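Local coordinates for LanC-like protein GCR2 (PDB 3T33) that binds a zinc ion within a LanC-like helical fold and may play a part in abscisic acid signalling, at residues D147-Y150 / D151-A155; G189-S192 / I193-E196; K105-L108 / E109-A113. One frame throughout, in Å; residues are numbered along the deposited sequence.

How the contacts relate
Contacts 1 and 3 each lie within a single helix, 147-158 and 101-118, while contact 2 is the junction where a loop leads into helix 195-212. All three sit towards the periphery of the chain, more than 20 Å from its centre, and each is partly buried, with a packed side and an exposed one. Helices 147-158 and 101-118 are neighbours, so contacts 1 and 3 meet through apolar side chains and one salt bridge. Contact 1 also reaches contact 2, through a tyrosine and a serine; contacts 2 and 3 do not touch. Regular backbone bonds dominate the two helical contacts, whereas in contact 2 side chains bind the first amides of a helix.

Contact 1: D147-Y150 / D151-A155; sequences DQLY and DRYLA
L149 and R152 meet on one side of helix 147-158, part of the all-helical barrel of the LanC-like family, while Y150 and L154 pair on another. The methyl CD2 of L149 lies over the centre of the R152 guanidinium, 3.5 Å above its plane, pressing a flat cation against an apolar group. The same methyl stands 3.4 Å from CE2 of Y153, and the two side chains leave the helix in parallel. With chi1 at -135°, far from the usual staggered values, the leucine carries its end back towards both neighbours. Leucine suits the place because its other branch faces L108 of helix 101-118, and R152 continues to that helix, where E112 takes its NH2 in a salt bridge.

Y150 and L154, one helical turn apart, also extend in a common direction. A chi1 of 161° swings the ring alongside the leucine: CB of L154 lies over one ring face, and CD2 of L154 is 3.8 Å from CZ of Y150. The ring and L154 pack against helix 174-188, with K142 in a cation-pi contact with the ring, and the tyrosine OH, which needs a polar partner in this buried place, finds one in S192 OG. D151 is turned across the ring instead, its carboxylate plane 51° from it, with OD1 3.5 Å from CD2 of Y150. The backbone beneath follows the regular i to i+4 pattern of an alpha helix, in which L154 N binds Y150 O at 2.8 Å.

Contact 2: G189-S192 / I193-E196; sequences GQES and ISSE
E191 reaches forward along the chain to S195, and its carboxylate takes the backbone N-H at the start of helix 195-212. The bond from S195 N to E191 OE2 is short, 2.6 Å, and nearly straight at the hydrogen, 165°. It meets the oxygen on its anti side, 20° out of the carboxylate plane. A chi1 of 175° throws the chain away from its own backbone N, and it stays extended beyond CG, which gives the carboxylate the length to span the turn. On the way CG of E191 passes 3.4 Å from I193 O.

This is the geometry of a helix N-terminus. S194 holds the N-cap position, and its OG accepts from E196 N in a weak bond of 3.3 Å. The first turn of a helix has amides with no helical acceptor before them, so a serine and a negatively charged glutamate both suit the place, and the charge probably also interacts favourably with the helix dipole.

On the other side lies the tight part. S192 and I193 are buried: isoleucine rests on C181 and L184 of helix 174-188 and on F157 of helix 147-158, a site for a branched apolar side chain. The small S192 fits against L184 and L154, its OG hydrogen-bonded to Y150 OH. N185 OD1 accepts from I193 N, while R158 donates to S192 O, so these backbone groups of S192 and I193 have polar partners. E191 itself, centre of an inverse gamma turn with a weak 2.9 Å bond from S192 N to Q190 O, sits with S195 on the exposed side.

Contact 3: K105-L108 / E109-A113; sequences KLCL and ENVEA
L106 touches both E109 and N110 on the following turn, and these side-chain contacts are loose van der Waals ones. CD1 of L106 is 3.8 Å from OE1 of E109, the glutamate running roughly perpendicular to the leucine. CG of L106 lies 4.0 Å from ND2 of N110. The apolar pair proper is C107 with V111, where SG stands 4.1 Å from CG2. Cysteine and the beta-branched valine are compact enough for buried positions, beside A140 and Y153 respectively.

Carbon atoms also press on backbone carbonyls. CG of E109 is 3.2 Å from K105 O, folded back over the preceding turn by a chi1 of -52°. V111 CG2 likewise rests 3.2 Å from C107 O. ND2 of N110 comes 3.1 Å from L106 O, but the angle is too poor for a hydrogen bond.

These residues sit in the middle of helix 101-118, packed in the helical barrel of the LanC-like family among helices 45-69, 84-98, 130-144 and 147-158. L106 fits against V64 and W68 of helix 45-69 and L91 of helix 84-98, while L108 meets A140 and L144 of helix 130-144 and also reaches helix 147-158; leucines give broad apolar surfaces to these neighbours. N110 is buried against T87, A88 and W68.

Hydrogen bonds of the alpha-helical i to i+4 kind join the whole length. N110 N approaches L106 O at 2.8 Å. E112 N makes a bond to L108 O whose N-H...O angle, 171°, is close to linear.

Contact 1: D147-Y150 / D151-A155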
ATOM      1  N   ASP A 147      11.287  -6.277 -25.750  1.00 47.53           N
ATOM      2  CA  ASP A 147      11.941  -7.460 -25.181  1.00 48.26           C
ATOM      3  C   ASP A 147      13.375  -7.191 -24.730  1.00 47.17           C
ATOM      4  O   ASP A 147      13.728  -7.571 -23.641  1.00 47.92           O
ATOM      5  CB  ASP A 147      11.899  -8.656 -26.148  1.00 49.72           C
ATOM      6  CG  ASP A 147      10.466  -9.279 -26.309  1.00 55.84           C
ATOM      7  OD1 ASP A 147       9.573  -9.081 -25.426  1.00 60.39           O
ATOM      8  OD2 ASP A 147      10.239 -10.000 -27.332  1.00 59.61           O
ATOM      9  N   GLN A 148      14.197  -6.511 -25.516  1.00 46.56           N
ATOM     10  CA  GLN A 148      15.614  -6.281 -25.129  1.00 45.72           C
ATOM     11  C   GLN A 148      15.785  -5.460 -23.817  1.00 44.09           C
ATOM     12  O   GLN A 148      16.647  -5.751 -22.964  1.00 43.39           O
ATOM     13  CB  GLN A 148      16.412  -5.616 -26.265  1.00 46.78           C
ATOM     14  CG  GLN A 148      16.291  -6.245 -27.681  1.00 53.10           C
ATOM     15  CD  GLN A 148      14.812  -6.342 -28.221  1.00 59.78           C
ATOM     16  OE1 GLN A 148      14.012  -5.379 -28.103  1.00 61.84           O
ATOM     17  NE2 GLN A 148      14.463  -7.509 -28.813  1.00 57.79           N
ATOM     18  N   LEU A 149      15.008  -4.395 -23.689  1.00 41.67           N
ATOM     19  CA  LEU A 149      14.952  -3.631 -22.458  1.00 39.66           C
ATOM     20  C   LEU A 149      14.466  -4.530 -21.289  1.00 37.68           C
ATOM     21  O   LEU A 149      14.896  -4.401 -20.163  1.00 36.45           O
ATOM     22  CB  LEU A 149      13.929  -2.533 -22.642  1.00 39.53           C
ATOM     23  CG  LEU A 149      14.299  -1.142 -22.184  1.00 41.93           C
ATOM     24  CD1 LEU A 149      13.036  -0.439 -21.768  1.00 41.03           C
ATOM     25  CD2 LEU A 149      15.279  -1.167 -21.069  1.00 38.46           C
ATOM     26  N   TYR A 150      13.539  -5.414 -21.575  1.00 36.39           N
ATOM     27  CA  TYR A 150      13.026  -6.296 -20.569  1.00 37.21           C
ATOM     28  C   TYR A 150      14.144  -7.191 -20.001  1.00 38.21           C
ATOM     29  O   TYR A 150      14.267  -7.308 -18.749  1.00 35.81           O
ATOM     30  CB  TYR A 150      11.918  -7.152 -21.131  1.00 35.95           C
ATOM     31  CG  TYR A 150      11.631  -8.382 -20.304  1.00 37.70           C
ATOM     32  CD1 TYR A 150      11.051  -8.257 -19.046  1.00 34.17           C
ATOM     33  CD2 TYR A 150      11.864  -9.672 -20.804  1.00 34.87           C
ATOM     34  CE1 TYR A 150      10.747  -9.341 -18.307  1.00 36.52           C
ATOM     35  CE2 TYR A 150      11.557 -10.794 -20.036  1.00 33.84           C
ATOM     36  CZ  TYR A 150      11.015 -10.618 -18.788  1.00 36.17           C
ATOM     37  OH  TYR A 150      10.687 -11.679 -17.948  1.00 38.25           O
ATOM     38  N   ASP A 151      14.941  -7.802 -20.917  1.00 39.04           N
ATOM     39  CA  ASP A 151      16.011  -8.736 -20.536  1.00 39.93           C
ATOM     40  C   ASP A 151      17.000  -8.005 -19.711  1.00 39.99           C
ATOM     41  O   ASP A 151      17.522  -8.520 -18.696  1.00 41.14           O
ATOM     42  CB  ASP A 151      16.734  -9.251 -21.745  1.00 41.11           C
ATOM     43  CG  ASP A 151      15.850 -10.142 -22.613  1.00 43.53           C
ATOM     44  OD1 ASP A 151      14.942 -10.833 -22.077  1.00 44.73           O
ATOM     45  OD2 ASP A 151      16.104 -10.159 -23.831  1.00 47.22           O
ATOM     46  N   ARG A 152      17.240  -6.774 -20.112  1.00 39.19           N
ATOM     47  CA  ARG A 152      18.249  -6.012 -19.448  1.00 40.13           C
ATOM     48  C   ARG A 152      17.850  -5.710 -17.988  1.00 38.13           C
ATOM     49  O   ARG A 152      18.694  -5.812 -17.085  1.00 38.51           O
ATOM     50  CB  ARG A 152      18.598  -4.775 -20.284  1.00 41.48           C
ATOM     51  CG  ARG A 152      18.998  -3.509 -19.492  1.00 47.99           C
ATOM     52  CD  ARG A 152      19.203  -2.292 -20.456  1.00 59.47           C
ATOM     53  NE  ARG A 152      18.830  -1.030 -19.803  1.00 61.60           N
ATOM     54  CZ  ARG A 152      18.544   0.111 -20.431  1.00 62.53           C
ATOM     55  NH1 ARG A 152      18.572   0.185 -21.761  1.00 60.43           N
ATOM     56  NH2 ARG A 152      18.207   1.179 -19.705  1.00 64.42           N
ATOM     57  N   TYR A 153      16.592  -5.342 -17.738  1.00 35.52           N
ATOM     58  CA  TYR A 153      16.179  -5.133 -16.327  1.00 33.67           C
ATOM     59  C   TYR A 153      16.054  -6.467 -15.570  1.00 31.41           C
ATOM     60  O   TYR A 153      16.306  -6.539 -14.382  1.00 28.42           O
ATOM     61  CB  TYR A 153      14.856  -4.389 -16.193  1.00 33.80           C
ATOM     62  CG  TYR A 153      14.943  -2.903 -16.420  1.00 33.70           C
ATOM     63  CD1 TYR A 153      15.579  -2.064 -15.498  1.00 30.89           C
ATOM     64  CD2 TYR A 153      14.366  -2.329 -17.580  1.00 31.54           C
ATOM     65  CE1 TYR A 153      15.678  -0.689 -15.724  1.00 31.12           C
ATOM     66  CE2 TYR A 153      14.433  -0.964 -17.805  1.00 29.73           C
ATOM     67  CZ  TYR A 153      15.068  -0.145 -16.874  1.00 31.97           C
ATOM     68  OH  TYR A 153      15.147   1.193 -17.148  1.00 31.44           O
ATOM     69  N   LEU A 154      15.617  -7.488 -16.279  1.00 30.70           N
ATOM     70  CA  LEU A 154      15.570  -8.830 -15.738  1.00 32.14           C
ATOM     71  C   LEU A 154      16.953  -9.367 -15.282  1.00 33.50           C
ATOM     72  O   LEU A 154      17.047  -9.979 -14.191  1.00 34.43           O
ATOM     73  CB  LEU A 154      14.945  -9.747 -16.752  1.00 30.83           C
ATOM     74  CG  LEU A 154      14.759 -11.172 -16.264  1.00 32.29           C
ATOM     75  CD1 LEU A 154      13.932 -11.142 -15.019  1.00 28.05           C
ATOM     76  CD2 LEU A 154      14.172 -12.027 -17.324  1.00 31.04           C
ATOM     77  N   ALA A 155      18.000  -9.110 -16.085  1.00 34.19           N
ATOM     78  CA  ALA A 155      19.409  -9.434 -15.729  1.00 35.67           C
ATOM     79  C   ALA A 155      19.868  -8.625 -14.498  1.00 36.78           C
ATOM     80  O   ALA A 155      20.551  -9.154 -13.611  1.00 38.26           O
ATOM     81  CB  ALA A 155      20.377  -9.191 -16.954  1.00 34.80           C
TER

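Contact 2: G189-S192 / I193-E196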
ATOM      1  N   GLY A 189       3.727 -12.957 -15.700  1.00 41.09           N
ATOM      2  CA  GLY A 189       3.029 -14.260 -15.840  1.00 41.83           C
ATOM      3  C   GLY A 189       4.017 -15.367 -16.237  1.00 43.19           C
ATOM      4  O   GLY A 189       3.686 -16.326 -16.977  1.00 44.31           O
ATOM      5  N   GLN A 190       5.236 -15.238 -15.721  1.00 42.64           N
ATOM      6  CA  GLN A 190       6.318 -16.168 -16.005  1.00 42.51           C
ATOM      7  C   GLN A 190       7.190 -16.295 -14.748  1.00 41.17           C
ATOM      8  O   GLN A 190       7.164 -15.422 -13.828  1.00 39.38           O
ATOM      9  CB  GLN A 190       7.163 -15.640 -17.166  1.00 43.03           C
ATOM     10  CG  GLN A 190       6.647 -15.900 -18.589  1.00 47.59           C
ATOM     11  CD  GLN A 190       7.641 -15.342 -19.603  1.00 54.14           C
ATOM     12  OE1 GLN A 190       8.856 -15.520 -19.440  1.00 56.60           O
ATOM     13  NE2 GLN A 190       7.151 -14.618 -20.607  1.00 52.91           N
ATOM     14  N   GLU A 191       7.932 -17.403 -14.702  1.00 40.48           N
ATOM     15  CA  GLU A 191       8.929 -17.653 -13.658  1.00 39.21           C
ATOM     16  C   GLU A 191      10.173 -16.835 -14.038  1.00 38.03           C
ATOM     17  O   GLU A 191      11.198 -17.390 -14.417  1.00 38.07           O
ATOM     18  CB  GLU A 191       9.244 -19.147 -13.550  1.00 38.49           C
ATOM     19  CG  GLU A 191      10.349 -19.399 -12.560  1.00 38.76           C
ATOM     20  CD  GLU A 191      10.544 -20.866 -12.131  1.00 38.79           C
ATOM     21  OE1 GLU A 191      10.008 -21.800 -12.715  1.00 37.84           O
ATOM     22  OE2 GLU A 191      11.249 -21.074 -11.147  1.00 41.80           O
ATOM     23  N   SER A 192      10.047 -15.515 -13.965  1.00 37.27           N
ATOM     24  CA  SER A 192      11.090 -14.609 -14.403  1.00 38.46           C
ATOM     25  C   SER A 192      12.235 -14.713 -13.381  1.00 37.47           C
ATOM     26  O   SER A 192      13.400 -14.886 -13.754  1.00 36.48           O
ATOM     27  CB  SER A 192      10.564 -13.155 -14.516  1.00 39.28           C
ATOM     28  OG  SER A 192       9.411 -13.061 -15.360  1.00 41.02           O
ATOM     29  N   ILE A 193      11.861 -14.574 -12.107  1.00 36.46           N
ATOM     30  CA  ILE A 193      12.707 -14.855 -10.975  1.00 35.42           C
ATOM     31  C   ILE A 193      12.491 -16.322 -10.569  1.00 34.93           C
ATOM     32  O   ILE A 193      11.369 -16.839 -10.575  1.00 34.40           O
ATOM     33  CB  ILE A 193      12.419 -13.981  -9.753  1.00 34.38           C
ATOM     34  CG1 ILE A 193      12.353 -12.504 -10.105  1.00 35.02           C
ATOM     35  CG2 ILE A 193      13.566 -14.205  -8.678  1.00 35.71           C
ATOM     36  CD1 ILE A 193      13.548 -12.015 -10.807  1.00 38.04           C
ATOM     37  N   SER A 194      13.575 -16.956 -10.139  1.00 33.17           N
ATOM     38  CA  SER A 194      13.591 -18.399 -10.020  1.00 31.76           C
ATOM     39  C   SER A 194      12.779 -18.791  -8.829  1.00 29.66           C
ATOM     40  O   SER A 194      12.953 -18.193  -7.772  1.00 29.36           O
ATOM     41  CB  SER A 194      15.045 -18.900  -9.853  1.00 30.82           C
ATOM     42  OG  SER A 194      15.029 -20.270  -9.455  1.00 32.40           O
ATOM     43  N   SER A 195      11.899 -19.780  -8.977  1.00 29.07           N
ATOM     44  CA  SER A 195      11.128 -20.262  -7.834  0.50 29.91           C
ATOM     45  C   SER A 195      12.034 -20.814  -6.697  1.00 30.34           C
ATOM     46  O   SER A 195      11.765 -20.560  -5.505  1.00 31.12           O
ATOM     47  CB  SER A 195      10.114 -21.285  -8.309  0.50 30.31           C
ATOM     48  OG  SER A 195       9.242 -21.666  -7.289  0.50 30.87           O
ATOM     49  N   GLU A 196      13.142 -21.493  -7.035  1.00 30.76           N
ATOM     50  CA  GLU A 196      14.141 -21.940  -5.981  1.00 30.44           C
ATOM     51  C   GLU A 196      14.758 -20.808  -5.170  1.00 30.49           C
ATOM     52  O   GLU A 196      14.929 -20.902  -3.911  1.00 30.85           O
ATOM     53  CB  GLU A 196      15.198 -22.860  -6.561  1.00 31.22           C
ATOM     54  CG  GLU A 196      16.275 -23.417  -5.545  1.00 31.05           C
ATOM     55  CD  GLU A 196      17.375 -22.427  -5.357  1.00 31.14           C
ATOM     56  OE1 GLU A 196      17.589 -21.663  -6.306  1.00 26.26           O
ATOM     57  OE2 GLU A 196      17.944 -22.328  -4.238  1.00 33.96           O
TER

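Contact 3: K105-L108 / E109-A113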
ATOM      1  N   LYS A 105       5.904   5.561 -21.525  1.00 38.02           N
ATOM      2  CA  LYS A 105       7.215   6.009 -21.991  1.00 37.31           C
ATOM      3  C   LYS A 105       7.870   6.845 -20.938  1.00 35.43           C
ATOM      4  O   LYS A 105       9.047   6.708 -20.679  1.00 34.82           O
ATOM      5  CB  LYS A 105       7.120   6.786 -23.329  1.00 37.85           C
ATOM      6  CG  LYS A 105       7.355   5.873 -24.528  1.00 43.03           C
ATOM      7  CD  LYS A 105       6.605   6.316 -25.774  1.00 51.24           C
ATOM      8  CE  LYS A 105       6.181   5.101 -26.604  1.00 54.77           C
ATOM      9  NZ  LYS A 105       4.727   5.208 -27.099  1.00 61.36           N
ATOM     10  N   LEU A 106       7.119   7.745 -20.342  1.00 33.83           N
ATOM     11  CA  LEU A 106       7.748   8.651 -19.429  1.00 33.19           C
ATOM     12  C   LEU A 106       8.225   7.807 -18.233  1.00 32.89           C
ATOM     13  O   LEU A 106       9.347   8.010 -17.722  1.00 31.49           O
ATOM     14  CB  LEU A 106       6.774   9.736 -18.981  1.00 34.30           C
ATOM     15  CG  LEU A 106       7.494  10.800 -18.147  1.00 35.82           C
ATOM     16  CD1 LEU A 106       8.685  11.348 -18.988  1.00 35.79           C
ATOM     17  CD2 LEU A 106       6.548  11.927 -17.713  1.00 36.46           C
ATOM     18  N   CYS A 107       7.335   6.892 -17.803  1.00 32.37           N
ATOM     19  CA  CYS A 107       7.623   5.857 -16.820  1.00 32.94           C
ATOM     20  C   CYS A 107       9.022   5.302 -17.026  1.00 32.59           C
ATOM     21  O   CYS A 107       9.879   5.436 -16.161  1.00 32.75           O
ATOM     22  CB  CYS A 107       6.602   4.698 -16.915  1.00 33.47           C
ATOM     23  SG  CYS A 107       7.018   3.328 -15.722  1.00 33.26           S
ATOM     24  N   LEU A 108       9.235   4.723 -18.202  1.00 33.44           N
ATOM     25  CA  LEU A 108      10.512   4.099 -18.536  1.00 34.85           C
ATOM     26  C   LEU A 108      11.690   5.039 -18.545  1.00 35.66           C
ATOM     27  O   LEU A 108      12.802   4.628 -18.209  1.00 35.73           O
ATOM     28  CB  LEU A 108      10.435   3.368 -19.869  1.00 34.00           C
ATOM     29  CG  LEU A 108       9.714   2.043 -19.672  1.00 33.57           C
ATOM     30  CD1 LEU A 108       9.351   1.490 -21.016  1.00 32.37           C
ATOM     31  CD2 LEU A 108      10.547   1.067 -18.891  1.00 34.10           C
ATOM     32  N   GLU A 109      11.452   6.287 -18.921  1.00 35.79           N
ATOM     33  CA  GLU A 109      12.509   7.264 -18.822  1.00 38.24           C
ATOM     34  C   GLU A 109      12.861   7.518 -17.363  1.00 37.29           C
ATOM     35  O   GLU A 109      14.044   7.648 -17.040  1.00 35.39           O
ATOM     36  CB  GLU A 109      12.145   8.594 -19.482  1.00 39.07           C
ATOM     37  CG  GLU A 109      11.672   8.468 -20.860  1.00 44.31           C
ATOM     38  CD  GLU A 109      11.677   9.798 -21.588  1.00 53.78           C
ATOM     39  OE1 GLU A 109      11.938  10.874 -20.960  1.00 52.33           O
ATOM     40  OE2 GLU A 109      11.448   9.734 -22.824  1.00 58.09           O
ATOM     41  N   ASN A 110      11.842   7.617 -16.494  1.00 36.96           N
ATOM     42  CA  ASN A 110      12.118   7.792 -15.063  1.00 37.54           C
ATOM     43  C   ASN A 110      12.882   6.600 -14.474  1.00 37.24           C
ATOM     44  O   ASN A 110      13.742   6.799 -13.616  1.00 36.49           O
ATOM     45  CB  ASN A 110      10.836   7.944 -14.276  1.00 39.09           C
ATOM     46  CG  ASN A 110      10.114   9.269 -14.546  1.00 41.98           C
ATOM     47  OD1 ASN A 110       9.221   9.625 -13.796  1.00 45.31           O
ATOM     48  ND2 ASN A 110      10.502   9.993 -15.585  1.00 40.20           N
ATOM     49  N   VAL A 111      12.533   5.377 -14.923  1.00 36.58           N
ATOM     50  CA  VAL A 111      13.104   4.119 -14.392  1.00 35.96           C
ATOM     51  C   VAL A 111      14.606   4.086 -14.719  1.00 37.02           C
ATOM     52  O   VAL A 111      15.464   3.932 -13.818  1.00 36.47           O
ATOM     53  CB  VAL A 111      12.397   2.860 -14.953  1.00 35.19           C
ATOM     54  CG1 VAL A 111      13.012   1.599 -14.419  1.00 34.45           C
ATOM     55  CG2 VAL A 111      10.908   2.839 -14.537  1.00 32.66           C
ATOM     56  N   GLU A 112      14.898   4.266 -16.011  1.00 37.12           N
ATOM     57  CA  GLU A 112      16.258   4.361 -16.513  1.00 37.70           C
ATOM     58  C   GLU A 112      17.112   5.346 -15.717  1.00 36.68           C
ATOM     59  O   GLU A 112      18.213   4.980 -15.293  1.00 36.65           O
ATOM     60  CB  GLU A 112      16.226   4.717 -17.986  1.00 38.37           C
ATOM     61  CG  GLU A 112      17.555   5.138 -18.585  1.00 45.97           C
ATOM     62  CD  GLU A 112      17.458   5.063 -20.103  1.00 57.39           C
ATOM     63  OE1 GLU A 112      17.112   6.112 -20.748  1.00 60.77           O
ATOM     64  OE2 GLU A 112      17.646   3.930 -20.642  1.00 58.71           O
ATOM     65  N   ALA A 113      16.629   6.571 -15.495  1.00 35.26           N
ATOM     66  CA  ALA A 113      17.338   7.490 -14.583  1.00 35.84           C
ATOM     67  C   ALA A 113      17.507   6.942 -13.158  1.00 36.24           C
ATOM     68  O   ALA A 113      18.487   7.228 -12.489  1.00 37.75           O
ATOM     69  CB  ALA A 113      16.701   8.854 -14.539  1.00 33.51           C
TER